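Local coordinates for DNA repair protein RecO (Deinococcus radiodurans, PDB 1U5K), which is probably involved in DNA repair and recombination through the RecF pathway, and binds zinc, at residues A133-Y138 with A200-P205. Numbering follows the deposited sequence.
Sequences ALVMSY and ASFEQP
Val-135 meets Ser-201 and Phe-202 where two helices of the alpha-helical part of RecO pack together, the short helix 198-203 lying against helix 129-141. The contact is a compact example of helix-helix packing through a single beta-branched side chain, Val-135, which touches two consecutive residues of the shorter helix. Both methyls of Val-135 rest on the CB of Ser-201, with CG1 at 3.7 Å and CG2 at 3.8 Å from it, and the CA atoms of Val-135 and Ser-201 are 6.7 Å apart. With chi1 at 168°, Val-135 turns CG1 opposite its backbone N, and from there this methyl also meets the ring of Phe-202, approaching it obliquely. The far end of the ring also touches Met-136, more loosely, with SD 4.3 Å from CZ of Phe-202. Trimming Phe-202 to an alanine would probably open a gap beside CG1 of Val-135 and take the ring away from the sulfur of Met-136.

Behind this apolar patch, helix 129-141 is enclosed on several sides: Val-135 also touches Phe-189, Met-136 leans on Leu-115 and Ala-118 of helix 110-125, and Ala-133 packs on helix 86-102. The other side differs sharply. Past Phe-202, itself partly exposed, the chain leaves the interface, and Glu-203, Gln-204 and Pro-205 face solvent. A polar link also joins the two helices, a hydrogen bond from NE1 of Trp-131, on helix 129-141, to the backbone O of Ser-201. At the heart of the packed side, CE2 of Phe-202 sits 3.8 Å from CG1 of Val-135 and 3.9 Å from its CB.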
ATOM      1  N   ALA A 133      11.167  11.755 -12.243  1.00 23.38           N
ATOM      2  CA  ALA A 133       9.896  11.387 -11.622  1.00 22.60           C
ATOM      3  C   ALA A 133       9.208  12.570 -10.953  1.00 23.03           C
ATOM      4  O   ALA A 133       7.995  12.702 -11.092  1.00 22.83           O
ATOM      5  CB  ALA A 133      10.083  10.230 -10.642  1.00 23.07           C
ATOM      6  N   LEU A 134       9.953  13.434 -10.264  1.00 22.17           N
ATOM      7  CA  LEU A 134       9.408  14.667  -9.718  1.00 22.41           C
ATOM      8  C   LEU A 134       8.748  15.509 -10.798  1.00 22.60           C
ATOM      9  O   LEU A 134       7.591  15.919 -10.692  1.00 22.26           O
ATOM     10  CB  LEU A 134      10.426  15.502  -8.941  1.00 23.02           C
ATOM     11  CG  LEU A 134      10.495  15.161  -7.465  1.00 23.56           C
ATOM     12  CD1 LEU A 134      11.688  15.852  -6.857  1.00 24.21           C
ATOM     13  CD2 LEU A 134       9.198  15.429  -6.681  1.00 25.01           C
ATOM     14  N   VAL A 135       9.490  15.732 -11.871  1.00 22.79           N
ATOM     15  CA  VAL A 135       9.042  16.596 -12.948  1.00 23.12           C
ATOM     16  C   VAL A 135       7.795  16.047 -13.626  1.00 23.53           C
ATOM     17  O   VAL A 135       6.841  16.780 -13.846  1.00 23.82           O
ATOM     18  CB  VAL A 135      10.169  16.843 -13.965  1.00 23.16           C
ATOM     19  CG1 VAL A 135       9.632  17.484 -15.219  1.00 23.99           C
ATOM     20  CG2 VAL A 135      11.217  17.706 -13.317  1.00 25.08           C
ATOM     21  N   MET A 136       7.805  14.747 -13.899  1.00 23.81           N
ATOM     22  CA  MET A 136       6.767  14.087 -14.665  1.00 23.84           C
ATOM     23  C   MET A 136       5.510  13.928 -13.817  1.00 23.61           C
ATOM     24  O   MET A 136       4.397  14.139 -14.292  1.00 23.08           O
ATOM     25  CB  MET A 136       7.277  12.731 -15.161  1.00 24.79           C
ATOM     26  CG  MET A 136       8.426  12.882 -16.163  1.00 29.29           C
ATOM     27  SD  MET A 136       7.945  13.762 -17.634  1.00 39.59           S
ATOM     28  CE  MET A 136       7.214  12.553 -18.479  1.00 40.70           C
ATOM     29  N   SER A 137       5.689  13.603 -12.545  1.00 22.86           N
ATOM     30  CA  SER A 137       4.545  13.501 -11.656  1.00 24.61           C
ATOM     31  C   SER A 137       3.798  14.842 -11.503  1.00 24.78           C
ATOM     32  O   SER A 137       2.564  14.906 -11.639  1.00 23.26           O
ATOM     33  CB  SER A 137       4.973  12.715 -10.400  1.00 25.15           C
ATOM     34  OG  SER A 137       5.634  13.603  -9.524  1.00 33.08           O
ATOM     35  N   TYR A 138       4.521  15.952 -11.362  1.00 23.64           N
ATOM     36  CA  TYR A 138       3.891  17.270 -11.303  1.00 23.50           C
ATOM     37  C   TYR A 138       3.246  17.660 -12.634  1.00 23.61           C
ATOM     38  O   TYR A 138       2.118  18.169 -12.678  1.00 23.90           O
ATOM     39  CB  TYR A 138       4.872  18.347 -10.823  1.00 23.23           C
ATOM     40  CG  TYR A 138       4.975  18.528  -9.337  1.00 21.09           C
ATOM     41  CD1 TYR A 138       5.762  17.681  -8.576  1.00 20.82           C
ATOM     42  CD2 TYR A 138       4.269  19.542  -8.671  1.00 23.93           C
ATOM     43  CE1 TYR A 138       5.836  17.842  -7.209  1.00 20.25           C
ATOM     44  CE2 TYR A 138       4.376  19.736  -7.305  1.00 24.01           C
ATOM     45  CZ  TYR A 138       5.161  18.869  -6.571  1.00 21.67           C
ATOM     46  OH  TYR A 138       5.317  18.994  -5.208  1.00 22.78           O
ATOM     47  N   ALA A 200      12.540  21.816 -20.380  1.00 30.84           N
ATOM     48  CA  ALA A 200      12.951  22.957 -19.569  1.00 31.02           C
ATOM     49  C   ALA A 200      13.192  22.609 -18.104  1.00 31.45           C
ATOM     50  O   ALA A 200      14.214  22.990 -17.537  1.00 32.52           O
ATOM     51  CB  ALA A 200      11.922  24.076 -19.686  1.00 31.67           C
ATOM     52  N   SER A 201      12.285  21.865 -17.479  1.00 30.89           N
ATOM     53  CA  SER A 201      12.461  21.459 -16.088  1.00 30.29           C
ATOM     54  C   SER A 201      13.641  20.530 -15.823  1.00 30.71           C
ATOM     55  O   SER A 201      14.298  20.650 -14.791  1.00 29.35           O
ATOM     56  CB  SER A 201      11.174  20.822 -15.560  1.00 30.71           C
ATOM     57  OG  SER A 201      10.187  21.813 -15.367  1.00 26.56           O
ATOM     58  N   PHE A 202      13.910  19.609 -16.742  1.00 33.28           N
ATOM     59  CA  PHE A 202      15.043  18.694 -16.627  1.00 35.00           C
ATOM     60  C   PHE A 202      16.367  19.450 -16.558  1.00 36.97           C
ATOM     61  O   PHE A 202      17.351  18.944 -16.016  1.00 36.49           O
ATOM     62  CB  PHE A 202      15.139  17.724 -17.809  1.00 34.57           C
ATOM     63  CG  PHE A 202      14.094  16.646 -17.859  1.00 33.63           C
ATOM     64  CD1 PHE A 202      13.988  15.874 -19.002  1.00 32.41           C
ATOM     65  CD2 PHE A 202      13.214  16.399 -16.815  1.00 33.87           C
ATOM     66  CE1 PHE A 202      13.036  14.876 -19.115  1.00 37.08           C
ATOM     67  CE2 PHE A 202      12.267  15.403 -16.917  1.00 35.21           C
ATOM     68  CZ  PHE A 202      12.175  14.617 -18.051  1.00 36.04           C
ATOM     69  N   GLU A 203      16.396  20.649 -17.126  1.00 40.22           N
ATOM     70  CA  GLU A 203      17.606  21.460 -17.152  1.00 43.28           C
ATOM     71  C   GLU A 203      17.788  22.227 -15.845  1.00 43.81           C
ATOM     72  O   GLU A 203      18.890  22.662 -15.524  1.00 43.98           O
ATOM     73  CB  GLU A 203      17.609  22.348 -18.404  1.00 44.73           C
ATOM     74  CG  GLU A 203      17.246  23.799 -18.117  1.00 51.16           C
ATOM     75  CD  GLU A 203      16.417  24.494 -19.186  1.00 58.59           C
ATOM     76  OE1 GLU A 203      16.591  24.209 -20.399  1.00 63.53           O
ATOM     77  OE2 GLU A 203      15.598  25.351 -18.773  1.00 60.53           O
ATOM     78  N   GLN A 204      16.732  22.358 -15.043  1.00 44.39           N
ATOM     79  CA  GLN A 204      16.834  23.057 -13.768  1.00 43.87           C
ATOM     80  C   GLN A 204      16.553  22.198 -12.547  1.00 42.26           C
ATOM     81  O   GLN A 204      15.620  22.511 -11.802  1.00 42.19           O
ATOM     82  CB  GLN A 204      15.844  24.225 -13.741  1.00 45.29           C
ATOM     83  CG  GLN A 204      15.810  25.080 -14.996  1.00 50.57           C
ATOM     84  CD  GLN A 204      15.699  26.572 -14.719  1.00 58.67           C
ATOM     85  OE1 GLN A 204      15.723  27.010 -13.563  1.00 63.72           O
ATOM     86  NE2 GLN A 204      15.592  27.361 -15.786  1.00 61.85           N
ATOM     87  N   PRO A 205      17.342  21.161 -12.287  1.00 40.48           N
ATOM     88  CA  PRO A 205      17.052  20.308 -11.132  1.00 39.44           C
ATOM     89  C   PRO A 205      17.108  21.060  -9.802  1.00 39.12           C
ATOM     90  O   PRO A 205      17.920  21.964  -9.615  1.00 38.49           O
ATOM     91  CB  PRO A 205      18.136  19.225 -11.192  1.00 39.61           C
ATOM     92  CG  PRO A 205      19.246  19.818 -12.020  1.00 39.62           C
ATOM     93  CD  PRO A 205      18.562  20.725 -12.995  1.00 40.64           C
TER